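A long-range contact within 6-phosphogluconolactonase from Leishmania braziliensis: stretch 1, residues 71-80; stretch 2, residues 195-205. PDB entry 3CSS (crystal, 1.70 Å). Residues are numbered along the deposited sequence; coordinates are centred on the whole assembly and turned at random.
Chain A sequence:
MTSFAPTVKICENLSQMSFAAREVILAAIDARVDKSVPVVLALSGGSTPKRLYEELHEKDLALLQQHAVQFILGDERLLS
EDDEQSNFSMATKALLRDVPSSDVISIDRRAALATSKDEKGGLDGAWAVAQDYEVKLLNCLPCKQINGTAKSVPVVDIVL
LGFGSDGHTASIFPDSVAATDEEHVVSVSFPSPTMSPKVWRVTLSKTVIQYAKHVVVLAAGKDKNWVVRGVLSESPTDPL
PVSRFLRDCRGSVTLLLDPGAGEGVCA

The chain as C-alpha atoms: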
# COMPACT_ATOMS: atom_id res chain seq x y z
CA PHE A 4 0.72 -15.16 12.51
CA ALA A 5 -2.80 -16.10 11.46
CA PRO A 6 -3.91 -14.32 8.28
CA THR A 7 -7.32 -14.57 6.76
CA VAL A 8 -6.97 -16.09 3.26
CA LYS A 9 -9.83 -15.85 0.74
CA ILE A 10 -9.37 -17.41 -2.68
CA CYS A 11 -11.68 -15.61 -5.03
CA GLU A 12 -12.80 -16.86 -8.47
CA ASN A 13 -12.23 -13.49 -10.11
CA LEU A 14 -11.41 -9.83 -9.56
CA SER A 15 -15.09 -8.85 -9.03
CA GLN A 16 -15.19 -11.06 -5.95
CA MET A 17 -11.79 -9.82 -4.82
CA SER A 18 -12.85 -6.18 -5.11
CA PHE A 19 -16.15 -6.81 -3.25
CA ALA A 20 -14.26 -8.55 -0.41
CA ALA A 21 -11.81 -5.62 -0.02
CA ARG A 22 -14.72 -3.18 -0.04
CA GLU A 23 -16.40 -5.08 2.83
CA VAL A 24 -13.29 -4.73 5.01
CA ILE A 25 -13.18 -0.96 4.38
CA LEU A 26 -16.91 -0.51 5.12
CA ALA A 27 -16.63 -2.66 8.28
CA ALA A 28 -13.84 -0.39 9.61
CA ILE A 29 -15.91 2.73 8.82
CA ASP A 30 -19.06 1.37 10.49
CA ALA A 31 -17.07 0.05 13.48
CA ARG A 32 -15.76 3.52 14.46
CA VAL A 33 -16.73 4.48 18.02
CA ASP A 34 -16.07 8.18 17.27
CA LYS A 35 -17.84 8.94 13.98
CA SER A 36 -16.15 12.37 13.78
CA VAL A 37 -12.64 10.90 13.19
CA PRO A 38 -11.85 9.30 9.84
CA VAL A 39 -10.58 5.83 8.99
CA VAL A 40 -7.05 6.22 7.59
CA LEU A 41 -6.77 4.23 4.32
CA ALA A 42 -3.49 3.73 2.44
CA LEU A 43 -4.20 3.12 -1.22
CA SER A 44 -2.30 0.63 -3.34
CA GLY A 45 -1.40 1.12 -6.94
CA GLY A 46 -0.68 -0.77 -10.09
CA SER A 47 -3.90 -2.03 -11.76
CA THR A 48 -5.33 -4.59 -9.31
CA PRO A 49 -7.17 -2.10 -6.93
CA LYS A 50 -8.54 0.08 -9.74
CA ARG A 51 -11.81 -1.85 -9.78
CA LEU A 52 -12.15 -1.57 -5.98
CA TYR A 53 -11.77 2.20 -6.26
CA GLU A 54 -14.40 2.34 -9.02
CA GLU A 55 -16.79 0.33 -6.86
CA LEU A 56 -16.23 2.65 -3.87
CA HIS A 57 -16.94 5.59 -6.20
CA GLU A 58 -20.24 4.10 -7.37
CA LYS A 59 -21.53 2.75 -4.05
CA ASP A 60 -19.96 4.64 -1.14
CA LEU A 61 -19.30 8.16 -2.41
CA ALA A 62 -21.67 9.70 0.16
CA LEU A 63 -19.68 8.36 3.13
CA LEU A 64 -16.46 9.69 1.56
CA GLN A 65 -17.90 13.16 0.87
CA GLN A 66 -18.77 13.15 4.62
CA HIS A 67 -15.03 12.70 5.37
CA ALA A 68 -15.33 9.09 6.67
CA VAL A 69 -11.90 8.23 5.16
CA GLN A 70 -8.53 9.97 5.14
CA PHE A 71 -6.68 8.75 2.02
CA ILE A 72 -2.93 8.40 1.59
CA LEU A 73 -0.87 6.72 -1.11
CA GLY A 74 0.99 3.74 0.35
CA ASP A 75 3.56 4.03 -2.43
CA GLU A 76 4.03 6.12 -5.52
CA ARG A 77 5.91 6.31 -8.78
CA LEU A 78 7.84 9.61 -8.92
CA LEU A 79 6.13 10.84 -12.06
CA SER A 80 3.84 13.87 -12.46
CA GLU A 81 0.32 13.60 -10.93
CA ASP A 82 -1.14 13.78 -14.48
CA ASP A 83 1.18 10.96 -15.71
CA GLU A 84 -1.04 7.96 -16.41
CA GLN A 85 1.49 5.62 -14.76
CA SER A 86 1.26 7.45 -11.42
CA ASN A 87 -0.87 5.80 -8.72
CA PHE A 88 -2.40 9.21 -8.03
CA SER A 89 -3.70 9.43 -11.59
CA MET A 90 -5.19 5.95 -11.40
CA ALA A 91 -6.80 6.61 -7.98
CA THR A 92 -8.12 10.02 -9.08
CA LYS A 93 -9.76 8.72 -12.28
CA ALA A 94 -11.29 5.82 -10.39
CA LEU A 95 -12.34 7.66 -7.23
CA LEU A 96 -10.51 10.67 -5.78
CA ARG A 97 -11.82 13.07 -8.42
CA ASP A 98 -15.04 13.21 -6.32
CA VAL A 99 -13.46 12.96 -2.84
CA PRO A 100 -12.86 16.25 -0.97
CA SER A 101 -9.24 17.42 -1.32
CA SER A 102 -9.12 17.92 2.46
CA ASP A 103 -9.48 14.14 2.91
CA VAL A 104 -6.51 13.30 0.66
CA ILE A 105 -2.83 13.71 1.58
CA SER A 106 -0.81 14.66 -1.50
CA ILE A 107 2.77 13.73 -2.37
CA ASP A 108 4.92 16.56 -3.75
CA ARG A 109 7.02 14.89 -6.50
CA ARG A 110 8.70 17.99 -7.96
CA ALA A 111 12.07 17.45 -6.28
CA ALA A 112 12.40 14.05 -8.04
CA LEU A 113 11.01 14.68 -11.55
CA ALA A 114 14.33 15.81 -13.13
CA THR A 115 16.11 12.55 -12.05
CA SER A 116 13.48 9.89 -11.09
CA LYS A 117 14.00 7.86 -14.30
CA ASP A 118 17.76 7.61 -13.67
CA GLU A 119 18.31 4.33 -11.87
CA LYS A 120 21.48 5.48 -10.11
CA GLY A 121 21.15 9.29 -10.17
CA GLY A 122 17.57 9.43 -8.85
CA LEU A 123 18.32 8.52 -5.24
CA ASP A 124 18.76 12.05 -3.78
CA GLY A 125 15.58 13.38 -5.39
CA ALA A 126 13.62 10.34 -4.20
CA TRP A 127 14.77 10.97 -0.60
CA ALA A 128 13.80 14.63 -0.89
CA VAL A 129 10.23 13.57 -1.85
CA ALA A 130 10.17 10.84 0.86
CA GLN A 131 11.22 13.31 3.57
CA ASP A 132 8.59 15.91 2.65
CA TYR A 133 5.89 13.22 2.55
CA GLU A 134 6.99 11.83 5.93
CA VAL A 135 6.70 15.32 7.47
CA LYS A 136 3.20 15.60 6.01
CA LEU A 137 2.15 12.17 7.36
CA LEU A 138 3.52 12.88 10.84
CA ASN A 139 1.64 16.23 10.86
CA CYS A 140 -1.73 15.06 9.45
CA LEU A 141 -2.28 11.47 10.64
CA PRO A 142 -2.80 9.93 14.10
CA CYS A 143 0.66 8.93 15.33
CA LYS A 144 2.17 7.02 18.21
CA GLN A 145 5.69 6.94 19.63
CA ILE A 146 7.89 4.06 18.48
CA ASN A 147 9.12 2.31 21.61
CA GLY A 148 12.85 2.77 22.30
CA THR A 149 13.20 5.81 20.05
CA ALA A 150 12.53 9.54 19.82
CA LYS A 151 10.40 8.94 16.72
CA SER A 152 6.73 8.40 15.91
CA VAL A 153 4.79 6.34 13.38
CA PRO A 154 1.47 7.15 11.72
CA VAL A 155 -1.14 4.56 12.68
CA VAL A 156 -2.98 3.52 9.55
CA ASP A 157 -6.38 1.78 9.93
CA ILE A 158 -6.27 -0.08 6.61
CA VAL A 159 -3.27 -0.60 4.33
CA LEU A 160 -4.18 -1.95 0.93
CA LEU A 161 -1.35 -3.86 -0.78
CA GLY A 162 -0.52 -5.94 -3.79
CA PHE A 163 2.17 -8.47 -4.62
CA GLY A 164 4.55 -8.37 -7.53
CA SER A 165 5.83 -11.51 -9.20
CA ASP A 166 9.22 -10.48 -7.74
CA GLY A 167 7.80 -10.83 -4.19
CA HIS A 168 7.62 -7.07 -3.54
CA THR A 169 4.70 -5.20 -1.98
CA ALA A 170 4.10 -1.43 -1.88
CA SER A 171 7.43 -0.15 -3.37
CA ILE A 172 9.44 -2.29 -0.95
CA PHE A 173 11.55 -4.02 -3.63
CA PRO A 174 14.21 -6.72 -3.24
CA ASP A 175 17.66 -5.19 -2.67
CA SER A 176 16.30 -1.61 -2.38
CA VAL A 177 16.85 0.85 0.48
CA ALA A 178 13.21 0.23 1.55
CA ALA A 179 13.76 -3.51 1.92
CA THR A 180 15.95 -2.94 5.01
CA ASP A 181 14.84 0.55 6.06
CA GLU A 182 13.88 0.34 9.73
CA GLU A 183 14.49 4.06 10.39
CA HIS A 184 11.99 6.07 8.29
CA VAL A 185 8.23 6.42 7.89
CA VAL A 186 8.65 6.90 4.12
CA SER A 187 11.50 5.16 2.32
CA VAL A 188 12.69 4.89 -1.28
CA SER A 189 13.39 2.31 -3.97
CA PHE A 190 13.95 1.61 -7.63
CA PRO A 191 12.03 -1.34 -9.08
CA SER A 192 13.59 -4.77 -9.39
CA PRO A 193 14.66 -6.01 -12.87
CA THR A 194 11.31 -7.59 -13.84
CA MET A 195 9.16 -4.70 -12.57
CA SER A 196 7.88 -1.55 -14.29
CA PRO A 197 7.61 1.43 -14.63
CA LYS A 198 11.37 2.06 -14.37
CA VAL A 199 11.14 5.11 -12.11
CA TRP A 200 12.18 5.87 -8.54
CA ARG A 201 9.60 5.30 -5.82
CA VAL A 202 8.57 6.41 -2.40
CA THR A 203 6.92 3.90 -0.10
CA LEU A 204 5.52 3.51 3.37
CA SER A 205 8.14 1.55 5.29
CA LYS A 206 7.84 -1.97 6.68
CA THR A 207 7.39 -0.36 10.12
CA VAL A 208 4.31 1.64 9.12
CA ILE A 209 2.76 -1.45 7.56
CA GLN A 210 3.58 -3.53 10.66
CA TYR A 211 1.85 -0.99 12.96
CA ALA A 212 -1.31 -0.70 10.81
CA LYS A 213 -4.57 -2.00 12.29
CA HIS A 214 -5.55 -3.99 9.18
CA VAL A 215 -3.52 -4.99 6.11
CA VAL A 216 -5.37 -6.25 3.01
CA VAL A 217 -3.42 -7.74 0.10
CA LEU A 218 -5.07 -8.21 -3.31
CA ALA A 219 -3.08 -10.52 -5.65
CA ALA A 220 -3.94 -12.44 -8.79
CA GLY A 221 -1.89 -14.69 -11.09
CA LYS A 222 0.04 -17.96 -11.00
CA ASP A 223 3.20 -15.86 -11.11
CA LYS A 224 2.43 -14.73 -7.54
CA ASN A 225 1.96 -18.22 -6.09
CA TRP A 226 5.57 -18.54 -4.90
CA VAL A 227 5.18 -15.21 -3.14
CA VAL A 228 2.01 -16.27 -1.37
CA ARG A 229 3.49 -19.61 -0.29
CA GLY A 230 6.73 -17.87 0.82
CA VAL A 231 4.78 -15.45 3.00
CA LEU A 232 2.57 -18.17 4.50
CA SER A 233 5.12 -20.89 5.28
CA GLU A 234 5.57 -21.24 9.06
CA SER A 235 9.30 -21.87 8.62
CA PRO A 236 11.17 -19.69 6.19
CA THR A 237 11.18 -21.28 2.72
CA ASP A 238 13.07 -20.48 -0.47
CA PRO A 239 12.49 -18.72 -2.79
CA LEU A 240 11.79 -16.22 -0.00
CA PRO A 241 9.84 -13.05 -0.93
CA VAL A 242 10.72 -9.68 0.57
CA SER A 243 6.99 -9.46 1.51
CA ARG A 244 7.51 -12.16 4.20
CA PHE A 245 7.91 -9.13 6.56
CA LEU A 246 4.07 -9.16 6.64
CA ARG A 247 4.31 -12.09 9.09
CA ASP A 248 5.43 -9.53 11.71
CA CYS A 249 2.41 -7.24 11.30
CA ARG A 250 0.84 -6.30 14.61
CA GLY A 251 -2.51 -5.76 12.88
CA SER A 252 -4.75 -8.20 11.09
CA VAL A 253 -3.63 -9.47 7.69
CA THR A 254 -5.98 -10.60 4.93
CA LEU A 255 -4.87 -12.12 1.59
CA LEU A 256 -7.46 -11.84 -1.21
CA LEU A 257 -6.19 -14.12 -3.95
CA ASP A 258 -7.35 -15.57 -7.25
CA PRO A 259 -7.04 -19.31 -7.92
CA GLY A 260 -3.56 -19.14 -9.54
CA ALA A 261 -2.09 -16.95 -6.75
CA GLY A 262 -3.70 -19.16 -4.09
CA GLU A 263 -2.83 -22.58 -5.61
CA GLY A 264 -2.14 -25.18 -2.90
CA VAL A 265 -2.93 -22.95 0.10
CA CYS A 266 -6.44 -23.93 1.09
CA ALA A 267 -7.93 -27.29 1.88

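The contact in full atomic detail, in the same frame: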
# COMPACT_ATOMS: atom_id res chain seq x y z
N PHE A 71 -7.41 9.52 3.03
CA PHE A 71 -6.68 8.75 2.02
C PHE A 71 -5.22 9.19 1.95
O PHE A 71 -4.91 10.40 1.90
CB PHE A 71 -7.28 8.95 0.62
CG PHE A 71 -8.66 8.40 0.45
CD1 PHE A 71 -8.84 7.12 -0.03
CD2 PHE A 71 -9.77 9.18 0.73
CE1 PHE A 71 -10.10 6.59 -0.22
CE2 PHE A 71 -11.06 8.66 0.55
CZ PHE A 71 -11.22 7.36 0.07
N ILE A 72 -4.34 8.21 1.89
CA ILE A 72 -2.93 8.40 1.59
C ILE A 72 -2.51 7.38 0.55
O ILE A 72 -3.15 6.34 0.40
CB ILE A 72 -2.02 8.30 2.85
CG1 ILE A 72 -1.83 6.85 3.33
CG2 ILE A 72 -2.59 9.19 4.02
CD1 ILE A 72 -0.82 6.72 4.50
N LEU A 73 -1.45 7.69 -0.18
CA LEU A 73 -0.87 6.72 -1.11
C LEU A 73 0.19 5.92 -0.34
O LEU A 73 1.14 6.47 0.22
CB LEU A 73 -0.23 7.42 -2.32
CG LEU A 73 -1.16 8.15 -3.29
CD1 LEU A 73 -0.31 8.97 -4.25
CD2 LEU A 73 -2.05 7.17 -4.05
N GLY A 74 0.00 4.61 -0.29
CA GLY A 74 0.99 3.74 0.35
C GLY A 74 2.34 3.63 -0.36
O GLY A 74 3.35 3.34 0.26
N ASP A 75 2.34 3.86 -1.67
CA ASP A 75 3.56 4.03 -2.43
C ASP A 75 3.23 4.78 -3.70
O ASP A 75 2.06 4.87 -4.10
CB ASP A 75 4.25 2.70 -2.74
CG ASP A 75 3.53 1.88 -3.82
OD1 ASP A 75 2.39 1.40 -3.58
OD2 ASP A 75 4.14 1.65 -4.89
N GLU A 76 4.26 5.32 -4.32
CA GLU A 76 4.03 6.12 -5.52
C GLU A 76 5.23 6.11 -6.44
O GLU A 76 6.39 6.10 -6.01
CB GLU A 76 3.61 7.55 -5.15
CG GLU A 76 3.38 8.51 -6.32
CD GLU A 76 2.25 8.07 -7.26
OE1 GLU A 76 2.34 6.95 -7.82
OE2 GLU A 76 1.31 8.87 -7.49
N ARG A 77 4.93 6.10 -7.73
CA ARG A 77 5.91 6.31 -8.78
C ARG A 77 6.20 7.80 -8.90
O ARG A 77 5.27 8.60 -9.03
CB ARG A 77 5.35 5.79 -10.11
CG ARG A 77 5.11 4.30 -10.17
CD ARG A 77 3.75 3.88 -9.61
NE ARG A 77 3.49 2.45 -9.75
CZ ARG A 77 2.92 1.86 -10.79
NH1 ARG A 77 2.53 2.55 -11.85
NH2 ARG A 77 2.74 0.53 -10.79
N LEU A 78 7.48 8.18 -8.90
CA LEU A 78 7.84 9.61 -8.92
C LEU A 78 7.76 10.18 -10.33
O LEU A 78 8.77 10.53 -10.97
CB LEU A 78 9.20 9.84 -8.27
CG LEU A 78 9.23 9.41 -6.80
CD1 LEU A 78 10.60 9.65 -6.18
CD2 LEU A 78 8.12 10.10 -6.00
N LEU A 79 6.52 10.22 -10.80
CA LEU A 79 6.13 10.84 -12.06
C LEU A 79 5.14 11.97 -11.72
O LEU A 79 4.68 12.07 -10.58
CB LEU A 79 5.47 9.78 -12.95
CG LEU A 79 6.33 8.55 -13.29
CD1 LEU A 79 5.47 7.35 -13.68
CD2 LEU A 79 7.35 8.86 -14.38
N SER A 80 4.83 12.82 -12.69
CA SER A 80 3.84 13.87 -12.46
C SER A 80 2.48 13.26 -12.06
O SER A 80 2.17 12.12 -12.42
CB SER A 80 3.71 14.80 -13.69
OG SER A 80 2.95 14.20 -14.74
N MET A 195 10.29 -5.57 -12.91
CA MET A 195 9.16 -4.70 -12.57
C MET A 195 9.23 -3.33 -13.24
O MET A 195 10.32 -2.75 -13.41
CB MET A 195 9.10 -4.53 -11.06
CG MET A 195 8.86 -5.86 -10.33
SD MET A 195 7.12 -6.40 -10.43
CE MET A 195 7.20 -7.74 -11.60
N SER A 196 8.04 -2.83 -13.59
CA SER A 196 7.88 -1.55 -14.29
C SER A 196 6.75 -0.75 -13.65
O SER A 196 5.88 -1.32 -12.97
CB SER A 196 7.56 -1.81 -15.75
OG SER A 196 8.71 -2.30 -16.40
N PRO A 197 6.72 0.58 -13.86
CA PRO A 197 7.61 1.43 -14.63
C PRO A 197 8.98 1.62 -13.98
O PRO A 197 9.10 1.57 -12.75
CB PRO A 197 6.85 2.76 -14.71
CG PRO A 197 5.91 2.76 -13.62
CD PRO A 197 5.57 1.33 -13.33
N LYS A 198 10.00 1.85 -14.82
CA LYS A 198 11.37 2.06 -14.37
C LYS A 198 11.55 3.50 -13.90
O LYS A 198 12.10 4.35 -14.62
CB LYS A 198 12.36 1.76 -15.51
CG LYS A 198 12.32 0.33 -16.04
CD LYS A 198 12.60 -0.68 -14.94
CE LYS A 198 12.67 -2.10 -15.46
NZ LYS A 198 12.89 -3.05 -14.33
N VAL A 199 11.08 3.78 -12.70
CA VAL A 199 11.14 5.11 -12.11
C VAL A 199 11.28 4.94 -10.61
O VAL A 199 10.73 3.99 -10.03
CB VAL A 199 9.84 5.94 -12.42
CG1 VAL A 199 8.59 5.26 -11.89
CG2 VAL A 199 9.96 7.41 -11.87
N TRP A 200 12.03 5.86 -9.99
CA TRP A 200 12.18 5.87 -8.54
C TRP A 200 10.83 5.96 -7.85
O TRP A 200 9.85 6.49 -8.41
CB TRP A 200 13.13 6.98 -8.05
CG TRP A 200 14.56 6.56 -8.11
CD1 TRP A 200 15.40 6.66 -9.17
CD2 TRP A 200 15.30 5.91 -7.06
NE1 TRP A 200 16.63 6.13 -8.85
CE2 TRP A 200 16.58 5.65 -7.57
CE3 TRP A 200 15.00 5.54 -5.75
CZ2 TRP A 200 17.56 5.02 -6.81
CZ3 TRP A 200 15.97 4.91 -5.00
CH2 TRP A 200 17.24 4.67 -5.52
N ARG A 201 10.80 5.40 -6.64
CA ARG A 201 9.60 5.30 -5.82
C ARG A 201 9.79 5.88 -4.43
O ARG A 201 10.90 5.92 -3.88
CB ARG A 201 9.16 3.82 -5.64
CG ARG A 201 9.24 2.95 -6.89
CD ARG A 201 8.28 3.40 -7.96
NE ARG A 201 8.28 2.54 -9.14
CZ ARG A 201 7.55 1.43 -9.26
NH1 ARG A 201 6.74 1.04 -8.29
NH2 ARG A 201 7.63 0.71 -10.37
N VAL A 202 8.67 6.29 -3.84
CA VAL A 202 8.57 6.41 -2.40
C VAL A 202 7.56 5.38 -1.92
O VAL A 202 6.64 4.99 -2.66
CB VAL A 202 8.19 7.83 -1.94
CG1 VAL A 202 9.29 8.82 -2.32
CG2 VAL A 202 6.89 8.26 -2.54
N THR A 203 7.77 4.93 -0.68
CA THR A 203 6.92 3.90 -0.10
C THR A 203 6.80 4.09 1.41
O THR A 203 7.75 4.50 2.06
CB THR A 203 7.48 2.46 -0.41
OG1 THR A 203 6.54 1.48 0.03
CG2 THR A 203 8.86 2.23 0.22
N LEU A 204 5.62 3.79 1.95
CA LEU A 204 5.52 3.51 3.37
C LEU A 204 6.52 2.41 3.69
O LEU A 204 6.75 1.49 2.89
CB LEU A 204 4.10 3.11 3.74
CG LEU A 204 3.00 4.16 3.58
CD1 LEU A 204 1.64 3.60 3.99
CD2 LEU A 204 3.36 5.47 4.32
N SER A 205 7.14 2.51 4.87
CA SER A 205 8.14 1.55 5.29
C SER A 205 7.50 0.30 5.86
O SER A 205 6.32 0.29 6.17
CB SER A 205 9.04 2.19 6.35
OG SER A 205 8.28 2.51 7.51

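Two short strands, 75-77 and 201-204, run antiparallel at 174° and set the frame on which the side chains pair. Ahead of them Ile-72 points toward the second stretch, its CD1 4.0 Å from CD1 of Leu-204, a buried aliphatic contact at the entrance to the ladder. Gly-74 then opens the hydrogen bonding: Leu-204 N donates to its O at 2.9 Å.

Asp-75 sits opposite Thr-203 in a non-hydrogen-bonded pair, so the backbones draw close, CA to CA 4.1 Å. Glu-76 faces Val-202 as the hydrogen-bonded pair, with Glu-76 N to Val-202 O at 2.9 Å and Val-202 N to Glu-76 O at 3.2 Å. The Glu-76 side chain turns back on its own strand, where OE1 accepts from Arg-77 N at 2.7 Å.

Arg-77 shares a sheet face with Asp-75, Thr-203 and Arg-201. Its CG lies over one face of the Arg-201 guanidinium, 3.8 Å from NE, while Pro-197 CD covers its own guanidinium, 3.6 Å from NH1. Arg-77 NE and Arg-201 NH1 lie 3.8 Å apart, like charges close together; Arg-201 is held within its own stretch, NH2 donating to Pro-197 O at 2.9 Å and NE to Val-199 O at 3.0 Å.

Leu-78 N closes the ladder on Trp-200 O at 3.0 Å, and its CD2 meets Val-202 CG1 at 4.1 Å. Leu-79 CD2 finishes against Val-199 CG2 at 3.9 Å.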